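Side-chain contacts in DNA primase (Aquifex aeolicus, PDB 2AU3), which probably synthesises the short RNA primers that DNA polymerase extends during DNA replication, working from a single-stranded DNA template: residues R133-D136 / P137-R141; Y235-K238 / E239-E243; L257-S261 / E262-N266. All coordinates share one frame; numbering follows the deposited sequence.

All three contacts are local, and each sits on a different helix: interaction 1 at the start of helix 137-142, interaction 2 at a kink within helix 234-244, interaction 3 at the end of helix 253-261. Interaction 3 is the most enclosed, with no exposed residue among those that touch; interaction 1 has K138 at the surface, interaction 2 has E239 and K242. In interaction 1 an aspartate caps its helix on the outer side while I135 packs on V139 and A140 inside; interaction 2 leans on water and backbone carbonyls; interaction 3 combines a salt bridge with aromatic packing. I135 and V139 also pack on helix 253-261, where S261 OG probably bonds to D136 N, and the Y240 ring packs on R265.

Interaction 1: R133-D136 / P137-R141; sequences RGID and PKVAR
The carboxylate of D136 meets K138 twice through one oxygen. OD2 takes the backbone N-H of K138 at 2.9 Å (D136 OD2 to K138 N), using the anti lone pair, the one turned away from OD1. The same oxygen receives the ammonium of K138 on its syn side, D136 OD2 to K138 NZ 2.8 Å, with the nitrogen 27° out of the carboxylate plane; a weaker bond runs from NZ to OD1. Two donors of one residue thus grip one oxygen and hold the carboxylate against turning. The lysine reaches it by doubling back, its chain bent at chi3 and chi4, while D136 swings CG anti to its own N (chi1 -165°), over the start of the helix. This is an N-cap: D136 stands just ahead of helix 137-142, in the N-terminal part of the primase catalytic core, and its side chain serves an N-H of the first turn. Its backbone joins in as well, A140 N donating to D136 O at 2.8 Å.

The apolar contacts lie behind the cap. I135 CG2 rests against V139 CG1 at 4.1 Å, the two side chains crossing at about a right angle, and against A140 CB at 4.3 Å. I135 and V139 both also pack on L257 and S261 of helix 253-261, while P137 touches K131 of helix 124-132.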
ATOM      1  N   ARG A 133     -11.776  -7.737  13.009  1.00 27.57           N
ATOM      2  CA  ARG A 133     -11.826  -6.339  12.570  1.00 26.85           C
ATOM      3  C   ARG A 133     -12.408  -6.141  11.157  1.00 25.50           C
ATOM      4  O   ARG A 133     -12.375  -5.032  10.623  1.00 26.53           O
ATOM      5  CB  ARG A 133     -10.424  -5.720  12.644  1.00 27.46           C
ATOM      6  CG  ARG A 133      -9.847  -5.671  14.076  1.00 30.40           C
ATOM      7  CD  ARG A 133     -10.143  -4.378  14.832  1.00 35.67           C
ATOM      8  NE  ARG A 133      -9.474  -3.225  14.214  1.00 37.51           N
ATOM      9  CZ  ARG A 133     -10.058  -2.050  13.962  1.00 39.66           C
ATOM     10  NH1 ARG A 133     -11.346  -1.851  14.276  1.00 41.54           N
ATOM     11  NH2 ARG A 133      -9.350  -1.066  13.403  1.00 38.83           N
ATOM     12  N   GLY A 134     -12.920  -7.206  10.547  1.00 22.80           N
ATOM     13  CA  GLY A 134     -13.547  -7.081   9.241  1.00 20.50           C
ATOM     14  C   GLY A 134     -12.609  -7.169   8.040  1.00 19.75           C
ATOM     15  O   GLY A 134     -13.008  -6.859   6.908  1.00 18.85           O
ATOM     16  N   ILE A 135     -11.369  -7.594   8.263  1.00 19.53           N
ATOM     17  CA  ILE A 135     -10.454  -7.839   7.133  1.00 19.48           C
ATOM     18  C   ILE A 135     -10.611  -9.254   6.598  1.00 20.10           C
ATOM     19  O   ILE A 135     -10.517 -10.236   7.332  1.00 20.57           O
ATOM     20  CB  ILE A 135      -9.004  -7.490   7.478  1.00 18.89           C
ATOM     21  CG1 ILE A 135      -8.931  -5.973   7.786  1.00 19.02           C
ATOM     22  CG2 ILE A 135      -8.057  -7.828   6.274  1.00 18.69           C
ATOM     23  CD1 ILE A 135      -7.810  -5.567   8.675  1.00 22.22           C
ATOM     24  N   ASP A 136     -10.896  -9.354   5.313  1.00 20.44           N
ATOM     25  CA  ASP A 136     -11.090 -10.656   4.696  1.00 21.29           C
ATOM     26  C   ASP A 136      -9.750 -11.416   4.623  1.00 20.85           C
ATOM     27  O   ASP A 136      -8.733 -10.838   4.241  1.00 20.40           O
ATOM     28  CB  ASP A 136     -11.657 -10.479   3.292  1.00 21.39           C
ATOM     29  CG  ASP A 136     -12.214 -11.764   2.736  1.00 26.69           C
ATOM     30  OD1 ASP A 136     -13.450 -11.969   2.777  1.00 32.79           O
ATOM     31  OD2 ASP A 136     -11.484 -12.655   2.281  1.00 29.80           O
ATOM     32  N   PRO A 137      -9.757 -12.708   4.959  1.00 20.47           N
ATOM     33  CA  PRO A 137      -8.543 -13.535   4.867  1.00 19.98           C
ATOM     34  C   PRO A 137      -7.909 -13.478   3.483  1.00 18.41           C
ATOM     35  O   PRO A 137      -6.702 -13.484   3.383  1.00 18.00           O
ATOM     36  CB  PRO A 137      -9.066 -14.949   5.173  1.00 20.23           C
ATOM     37  CG  PRO A 137     -10.236 -14.698   6.034  1.00 20.70           C
ATOM     38  CD  PRO A 137     -10.905 -13.483   5.477  1.00 21.09           C
ATOM     39  N   LYS A 138      -8.707 -13.353   2.428  1.00 18.89           N
ATOM     40  CA  LYS A 138      -8.118 -13.233   1.087  1.00 18.84           C
ATOM     41  C   LYS A 138      -7.313 -11.945   0.968  1.00 17.56           C
ATOM     42  O   LYS A 138      -6.232 -11.947   0.375  1.00 16.62           O
ATOM     43  CB  LYS A 138      -9.181 -13.261  -0.007  1.00 19.82           C
ATOM     44  CG  LYS A 138     -10.034 -14.556  -0.036  1.00 23.47           C
ATOM     45  CD  LYS A 138     -10.986 -14.558  -1.250  1.00 29.13           C
ATOM     46  CE  LYS A 138     -12.321 -13.847  -0.965  1.00 35.41           C
ATOM     47  NZ  LYS A 138     -12.907 -14.123   0.410  1.00 37.91           N
ATOM     48  N   VAL A 139      -7.841 -10.854   1.536  1.00 15.94           N
ATOM     49  CA  VAL A 139      -7.129  -9.552   1.546  1.00 15.77           C
ATOM     50  C   VAL A 139      -5.919  -9.625   2.467  1.00 15.29           C
ATOM     51  O   VAL A 139      -4.861  -9.124   2.121  1.00 15.24           O
ATOM     52  CB  VAL A 139      -8.052  -8.383   1.981  1.00 15.61           C
ATOM     53  CG1 VAL A 139      -7.243  -7.081   2.276  1.00 14.74           C
ATOM     54  CG2 VAL A 139      -9.100  -8.129   0.927  1.00 18.41           C
ATOM     55  N   ALA A 140      -6.060 -10.269   3.641  1.00 16.03           N
ATOM     56  CA  ALA A 140      -4.935 -10.397   4.568  1.00 16.39           C
ATOM     57  C   ALA A 140      -3.737 -11.057   3.861  1.00 17.40           C
ATOM     58  O   ALA A 140      -2.592 -10.621   4.030  1.00 18.42           O
ATOM     59  CB  ALA A 140      -5.348 -11.203   5.837  1.00 16.62           C
ATOM     60  N   ARG A 141      -4.014 -12.089   3.059  1.00 16.73           N
ATOM     61  CA  ARG A 141      -2.992 -12.781   2.281  1.00 17.73           C
ATOM     62  C   ARG A 141      -2.436 -11.980   1.101  1.00 17.51           C
ATOM     63  O   ARG A 141      -1.215 -11.982   0.870  1.00 16.93           O
ATOM     64  CB  ARG A 141      -3.533 -14.099   1.767  1.00 17.79           C
ATOM     65  CG  ARG A 141      -3.730 -15.122   2.885  1.00 20.87           C
ATOM     66  CD  ARG A 141      -4.125 -16.488   2.386  1.00 25.83           C
ATOM     67  NE  ARG A 141      -5.405 -16.486   1.680  1.00 31.28           N
ATOM     68  CZ  ARG A 141      -6.565 -16.923   2.191  1.00 32.15           C
ATOM     69  NH1 ARG A 141      -6.634 -17.378   3.446  1.00 34.10           N
ATOM     70  NH2 ARG A 141      -7.660 -16.882   1.445  1.00 30.47           N
TER

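Interaction 2: Y235-K238 / E239-E243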
ATOM      1  N   TYR A 235       0.542  -0.212  -5.077  1.00 16.32           N
ATOM      2  CA  TYR A 235       0.916  -1.367  -5.868  1.00 16.76           C
ATOM      3  C   TYR A 235      -0.330  -2.233  -6.139  1.00 17.05           C
ATOM      4  O   TYR A 235      -0.590  -2.664  -7.267  1.00 16.51           O
ATOM      5  CB  TYR A 235       1.968  -2.192  -5.126  1.00 16.71           C
ATOM      6  CG  TYR A 235       2.195  -3.549  -5.747  1.00 17.83           C
ATOM      7  CD1 TYR A 235       1.801  -4.713  -5.089  1.00 17.95           C
ATOM      8  CD2 TYR A 235       2.819  -3.672  -7.006  1.00 15.65           C
ATOM      9  CE1 TYR A 235       2.039  -5.973  -5.658  1.00 19.92           C
ATOM     10  CE2 TYR A 235       3.071  -4.902  -7.578  1.00 17.02           C
ATOM     11  CZ  TYR A 235       2.657  -6.051  -6.913  1.00 21.89           C
ATOM     12  OH  TYR A 235       2.883  -7.292  -7.476  1.00 25.18           O
ATOM     13  N   GLU A 236      -1.104  -2.472  -5.098  1.00 15.25           N
ATOM     14  CA  GLU A 236      -2.301  -3.277  -5.232  1.00 15.18           C
ATOM     15  C   GLU A 236      -3.455  -2.565  -5.984  1.00 15.33           C
ATOM     16  O   GLU A 236      -4.296  -3.223  -6.601  1.00 14.91           O
ATOM     17  CB  GLU A 236      -2.763  -3.696  -3.846  1.00 15.16           C
ATOM     18  CG  GLU A 236      -1.806  -4.654  -3.156  1.00 17.44           C
ATOM     19  CD  GLU A 236      -0.668  -3.938  -2.419  1.00 21.42           C
ATOM     20  OE1 GLU A 236      -0.608  -2.682  -2.460  1.00 21.60           O
ATOM     21  OE2 GLU A 236       0.173  -4.634  -1.794  1.00 22.84           O
ATOM     22  N   ALA A 237      -3.481  -1.237  -5.919  1.00 14.24           N
ATOM     23  CA  ALA A 237      -4.605  -0.445  -6.428  1.00 14.98           C
ATOM     24  C   ALA A 237      -4.446   0.008  -7.880  1.00 15.10           C
ATOM     25  O   ALA A 237      -5.437   0.315  -8.533  1.00 14.99           O
ATOM     26  CB  ALA A 237      -4.838   0.784  -5.533  1.00 14.86           C
ATOM     27  N   LYS A 238      -3.214   0.076  -8.378  1.00 14.24           N
ATOM     28  CA  LYS A 238      -2.946   0.925  -9.550  1.00 15.95           C
ATOM     29  C   LYS A 238      -3.677   0.442 -10.812  1.00 15.95           C
ATOM     30  O   LYS A 238      -4.101   1.235 -11.626  1.00 15.62           O
ATOM     31  CB  LYS A 238      -1.428   1.092  -9.795  1.00 16.35           C
ATOM     32  CG  LYS A 238      -0.685  -0.200 -10.024  1.00 18.81           C
ATOM     33  CD  LYS A 238       0.825  -0.011 -10.017  1.00 19.34           C
ATOM     34  CE  LYS A 238       1.528  -1.373 -10.161  1.00 22.73           C
ATOM     35  NZ  LYS A 238       3.015  -1.223 -10.299  1.00 27.25           N
ATOM     36  N   GLU A 239      -3.851  -0.866 -10.950  1.00 16.28           N
ATOM     37  CA  GLU A 239      -4.583  -1.392 -12.107  1.00 17.42           C
ATOM     38  C   GLU A 239      -6.090  -1.051 -12.010  1.00 15.81           C
ATOM     39  O   GLU A 239      -6.715  -0.716 -12.995  1.00 14.63           O
ATOM     40  CB  GLU A 239      -4.327  -2.895 -12.284  1.00 18.26           C
ATOM     41  CG  GLU A 239      -5.074  -3.796 -11.289  1.00 24.37           C
ATOM     42  CD  GLU A 239      -4.565  -5.235 -11.314  1.00 34.92           C
ATOM     43  OE1 GLU A 239      -3.890  -5.603 -12.304  1.00 41.51           O
ATOM     44  OE2 GLU A 239      -4.820  -6.005 -10.361  1.00 37.52           O
ATOM     45  N   TYR A 240      -6.644  -1.072 -10.808  1.00 15.34           N
ATOM     46  CA  TYR A 240      -8.047  -0.656 -10.616  1.00 15.04           C
ATOM     47  C   TYR A 240      -8.255   0.839 -10.811  1.00 15.05           C
ATOM     48  O   TYR A 240      -9.237   1.276 -11.449  1.00 15.89           O
ATOM     49  CB  TYR A 240      -8.541  -1.125  -9.236  1.00 14.03           C
ATOM     50  CG  TYR A 240      -8.363  -2.626  -9.076  1.00 16.07           C
ATOM     51  CD1 TYR A 240      -9.217  -3.517  -9.735  1.00 16.67           C
ATOM     52  CD2 TYR A 240      -7.279  -3.153  -8.352  1.00 13.90           C
ATOM     53  CE1 TYR A 240      -9.041  -4.904  -9.618  1.00 16.60           C
ATOM     54  CE2 TYR A 240      -7.104  -4.531  -8.208  1.00 15.92           C
ATOM     55  CZ  TYR A 240      -7.995  -5.405  -8.842  1.00 17.49           C
ATOM     56  OH  TYR A 240      -7.814  -6.753  -8.752  1.00 16.22           O
ATOM     57  N   ILE A 241      -7.340   1.639 -10.268  1.00 14.64           N
ATOM     58  CA  ILE A 241      -7.368   3.093 -10.460  1.00 15.09           C
ATOM     59  C   ILE A 241      -7.368   3.476 -11.969  1.00 16.20           C
ATOM     60  O   ILE A 241      -8.154   4.338 -12.415  1.00 15.50           O
ATOM     61  CB  ILE A 241      -6.168   3.734  -9.741  1.00 14.07           C
ATOM     62  CG1 ILE A 241      -6.291   3.614  -8.201  1.00 14.32           C
ATOM     63  CG2 ILE A 241      -5.967   5.137 -10.200  1.00 15.31           C
ATOM     64  CD1 ILE A 241      -4.984   4.059  -7.467  1.00 15.78           C
ATOM     65  N   LYS A 242      -6.486   2.837 -12.742  1.00 17.19           N
ATOM     66  CA  LYS A 242      -6.428   3.057 -14.190  1.00 18.62           C
ATOM     67  C   LYS A 242      -7.730   2.634 -14.896  1.00 19.68           C
ATOM     68  O   LYS A 242      -8.306   3.386 -15.715  1.00 20.11           O
ATOM     69  CB  LYS A 242      -5.228   2.304 -14.786  1.00 19.35           C
ATOM     70  CG  LYS A 242      -5.177   2.324 -16.331  1.00 22.07           C
ATOM     71  CD  LYS A 242      -3.850   1.766 -16.857  1.00 27.46           C
ATOM     72  CE  LYS A 242      -3.476   2.381 -18.219  1.00 31.95           C
ATOM     73  NZ  LYS A 242      -2.317   1.665 -18.861  1.00 33.85           N
ATOM     74  N   GLU A 243      -8.186   1.427 -14.585  1.00 20.38           N
ATOM     75  CA  GLU A 243      -9.389   0.893 -15.179  1.00 21.60           C
ATOM     76  C   GLU A 243     -10.607   1.772 -14.859  1.00 21.26           C
ATOM     77  O   GLU A 243     -11.430   2.031 -15.742  1.00 19.57           O
ATOM     78  CB  GLU A 243      -9.619  -0.555 -14.706  1.00 22.21           C
ATOM     79  CG  GLU A 243     -10.811  -1.249 -15.359  1.00 29.68           C
ATOM     80  CD  GLU A 243     -12.146  -0.835 -14.748  1.00 41.18           C
ATOM     81  OE1 GLU A 243     -12.157  -0.453 -13.554  1.00 47.71           O
ATOM     82  OE2 GLU A 243     -13.184  -0.889 -15.459  1.00 45.20           O
TER
HETATM   83  O   HOH W   1      -2.422  -3.226  -9.333  1.00 26.63           O
HETATM   84  O   HOH W   2      -3.925  -5.840  -7.288  1.00 23.75           O
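Y240 sets the edge of its ring against E236 O one turn back in helix 234-244, where the helix is kinked: E239 N and Y240 N lack the usual helical bond to the carbonyl four residues back. E236 O lies in the ring plane, 3.5 Å from Y240 CD2, while CG of E239 comes over one face. With CG beside the backbone N (chi1 -56°), the ring leans back along the helix toward that carbonyl. With an alanine in place of Y240, R265 and N266 would probably lose the ring they pack on, leaving a gap between this helix and the loop, and E239 CG would lose its support.

Regular backbone bonding resumes beyond the kink, with I241 N on A237 O at 2.9 Å and K242 N on K238 O. The apolar part is small: I241 CD1 meets A237 CB at 3.8 Å, and I241 also touches T287. K238 takes no part in that packing; its extended chain carries NZ away to P196 O.

Water serves the kink. One molecule receives the N-H of E239 (water to E239 N 3.2 Å) and donates to Y235 O at 2.8 Å and weakly to E236 O, standing in for the missing helical bond. A second water gives one hydrogen to E236 O, 2.7 Å from it, and the other to the carboxylate of E239, whose OE2 lies 3.2 Å from that water.

Interaction 3: L257-S261 / E262-N266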
ATOM      1  N   LEU A 257      -7.805  -1.626   3.919  1.00 14.96           N
ATOM      2  CA  LEU A 257      -7.935  -3.070   3.948  1.00 14.58           C
ATOM      3  C   LEU A 257      -9.396  -3.476   3.975  1.00 15.43           C
ATOM      4  O   LEU A 257      -9.772  -4.475   3.352  1.00 15.93           O
ATOM      5  CB  LEU A 257      -7.201  -3.639   5.142  1.00 16.17           C
ATOM      6  CG  LEU A 257      -5.694  -3.461   5.040  1.00 15.46           C
ATOM      7  CD1 LEU A 257      -5.033  -3.979   6.289  1.00 16.80           C
ATOM      8  CD2 LEU A 257      -5.214  -4.201   3.806  1.00 12.14           C
ATOM      9  N   ARG A 258     -10.214  -2.677   4.664  1.00 15.08           N
ATOM     10  CA  ARG A 258     -11.652  -2.888   4.731  1.00 14.94           C
ATOM     11  C   ARG A 258     -12.329  -2.677   3.392  1.00 14.98           C
ATOM     12  O   ARG A 258     -13.138  -3.496   2.988  1.00 14.23           O
ATOM     13  CB  ARG A 258     -12.296  -1.949   5.761  1.00 15.19           C
ATOM     14  CG  ARG A 258     -12.120  -2.413   7.193  1.00 18.56           C
ATOM     15  CD  ARG A 258     -12.894  -3.688   7.525  1.00 20.15           C
ATOM     16  NE  ARG A 258     -14.305  -3.373   7.703  1.00 20.67           N
ATOM     17  CZ  ARG A 258     -15.303  -3.946   7.040  1.00 20.77           C
ATOM     18  NH1 ARG A 258     -15.081  -4.890   6.149  1.00 24.45           N
ATOM     19  NH2 ARG A 258     -16.536  -3.574   7.277  1.00 22.97           N
ATOM     20  N   LEU A 259     -12.043  -1.557   2.726  1.00 13.58           N
ATOM     21  CA  LEU A 259     -12.639  -1.313   1.397  1.00 14.16           C
ATOM     22  C   LEU A 259     -12.246  -2.418   0.406  1.00 14.27           C
ATOM     23  O   LEU A 259     -13.098  -2.973  -0.319  1.00 13.53           O
ATOM     24  CB  LEU A 259     -12.255   0.090   0.885  1.00 14.91           C
ATOM     25  CG  LEU A 259     -13.296   1.213   1.077  1.00 15.28           C
ATOM     26  CD1 LEU A 259     -13.531   1.525   2.552  1.00 13.95           C
ATOM     27  CD2 LEU A 259     -12.805   2.478   0.340  1.00 11.74           C
ATOM     28  N   PHE A 260     -10.964  -2.801   0.421  1.00 15.25           N
ATOM     29  CA  PHE A 260     -10.478  -3.922  -0.417  1.00 15.63           C
ATOM     30  C   PHE A 260     -11.192  -5.243  -0.052  1.00 15.57           C
ATOM     31  O   PHE A 260     -11.507  -6.041  -0.934  1.00 16.21           O
ATOM     32  CB  PHE A 260      -8.981  -4.134  -0.224  1.00 16.06           C
ATOM     33  CG  PHE A 260      -8.179  -3.889  -1.438  1.00 19.91           C
ATOM     34  CD1 PHE A 260      -7.677  -2.619  -1.692  1.00 22.65           C
ATOM     35  CD2 PHE A 260      -7.931  -4.904  -2.335  1.00 21.80           C
ATOM     36  CE1 PHE A 260      -6.940  -2.394  -2.839  1.00 24.10           C
ATOM     37  CE2 PHE A 260      -7.184  -4.680  -3.471  1.00 22.84           C
ATOM     38  CZ  PHE A 260      -6.687  -3.419  -3.710  1.00 18.89           C
ATOM     39  N   SER A 261     -11.429  -5.468   1.234  1.00 15.91           N
ATOM     40  CA  SER A 261     -12.226  -6.618   1.691  1.00 16.98           C
ATOM     41  C   SER A 261     -13.619  -6.621   1.090  1.00 18.33           C
ATOM     42  O   SER A 261     -14.236  -7.674   0.927  1.00 19.05           O
ATOM     43  CB  SER A 261     -12.306  -6.651   3.222  1.00 18.10           C
ATOM     44  OG  SER A 261     -11.023  -6.901   3.796  1.00 19.68           O
ATOM     45  N   GLU A 262     -14.124  -5.444   0.744  1.00 17.91           N
ATOM     46  CA  GLU A 262     -15.477  -5.347   0.225  1.00 18.61           C
ATOM     47  C   GLU A 262     -15.471  -5.199  -1.294  1.00 19.34           C
ATOM     48  O   GLU A 262     -16.492  -4.867  -1.893  1.00 21.22           O
ATOM     49  CB  GLU A 262     -16.201  -4.161   0.886  1.00 19.61           C
ATOM     50  CG  GLU A 262     -16.288  -4.232   2.415  1.00 19.75           C
ATOM     51  CD  GLU A 262     -17.143  -5.387   2.935  1.00 25.56           C
ATOM     52  OE1 GLU A 262     -17.931  -5.943   2.150  1.00 25.02           O
ATOM     53  OE2 GLU A 262     -17.014  -5.745   4.140  1.00 26.90           O
ATOM     54  N   GLY A 263     -14.318  -5.448  -1.918  1.00 18.29           N
ATOM     55  CA  GLY A 263     -14.183  -5.360  -3.366  1.00 18.97           C
ATOM     56  C   GLY A 263     -14.067  -3.937  -3.941  1.00 18.19           C
ATOM     57  O   GLY A 263     -14.313  -3.711  -5.121  1.00 20.00           O
ATOM     58  N   ILE A 264     -13.695  -2.975  -3.114  1.00 17.21           N
ATOM     59  CA  ILE A 264     -13.489  -1.620  -3.587  1.00 14.69           C
ATOM     60  C   ILE A 264     -11.975  -1.454  -3.621  1.00 14.76           C
ATOM     61  O   ILE A 264     -11.346  -1.290  -2.573  1.00 15.11           O
ATOM     62  CB  ILE A 264     -14.137  -0.619  -2.617  1.00 15.75           C
ATOM     63  CG1 ILE A 264     -15.657  -0.680  -2.735  1.00 14.32           C
ATOM     64  CG2 ILE A 264     -13.737   0.832  -2.976  1.00 12.78           C
ATOM     65  CD1 ILE A 264     -16.370   0.120  -1.634  1.00 15.29           C
ATOM     66  N   ARG A 265     -11.381  -1.539  -4.804  1.00 11.52           N
ATOM     67  CA  ARG A 265      -9.950  -1.839  -4.863  1.00 13.07           C
ATOM     68  C   ARG A 265      -9.090  -0.704  -5.425  1.00 13.03           C
ATOM     69  O   ARG A 265      -7.858  -0.807  -5.446  1.00 12.29           O
ATOM     70  CB  ARG A 265      -9.727  -3.097  -5.684  1.00 12.35           C
ATOM     71  CG  ARG A 265     -10.363  -4.369  -5.107  1.00 16.22           C
ATOM     72  CD  ARG A 265     -10.119  -5.539  -6.028  1.00 20.75           C
ATOM     73  NE  ARG A 265     -10.682  -6.797  -5.550  1.00 22.99           N
ATOM     74  CZ  ARG A 265     -11.697  -7.405  -6.123  1.00 23.16           C
ATOM     75  NH1 ARG A 265     -12.291  -6.856  -7.169  1.00 24.22           N
ATOM     76  NH2 ARG A 265     -12.116  -8.574  -5.657  1.00 25.98           N
ATOM     77  N   ASN A 266      -9.741   0.376  -5.873  1.00 13.26           N
ATOM     78  CA  ASN A 266      -8.990   1.499  -6.447  1.00 13.57           C
ATOM     79  C   ASN A 266      -8.758   2.529  -5.349  1.00 13.43           C
ATOM     80  O   ASN A 266      -9.161   3.655  -5.472  1.00 15.50           O
ATOM     81  CB  ASN A 266      -9.751   2.114  -7.644  1.00 13.85           C
ATOM     82  CG  ASN A 266     -11.174   2.573  -7.266  1.00 14.14           C
ATOM     83  OD1 ASN A 266     -11.837   1.944  -6.443  1.00 14.84           O
ATOM     84  ND2 ASN A 266     -11.637   3.651  -7.886  1.00 15.13           N
TER
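A Schellman motif closes helix 253-261 of the Toprim domain, with G263 at the C-prime position and a positive phi of 78°. Its two bonds are I264 N to L259 O, 2.9 Å, and G263 N to F260 O, 3.0 Å. L259 O also takes E262 N, and the two donors come in from opposite faces of its carbonyl plane.

The hydrophobic contact that goes with the motif joins L259 and I264, CD2 to CG2, at 3.8 Å. On another side of the turn, R265 lies over one face of the F260 ring: its CA is 3.9 Å from the centroid of that ring, a CH-pi contact, and its CG comes within 3.6 Å of F260 CE2. The arginine chain runs extended from CG to NE, and its guanidinium stands 71° from the ring plane.

R258 and E262 run side by side and point the same way. NH1 of R258 meets OE2 of E262 at 2.9 Å, near the guanidinium plane and on the anti lone pair of the carboxylate, although the two flat groups are turned 78° apart. Bends at chi2 and chi3 bring the guanidinium back to the glutamate, while its NE pairs with D330.

L259 packs on P329 of helix 329-336 and, together with I264, on L341 of helix 338-347. F260 meets F143 edge-to-face, and N266, just before strand 267-270, packs against Y240 and I241 of helix 234-244.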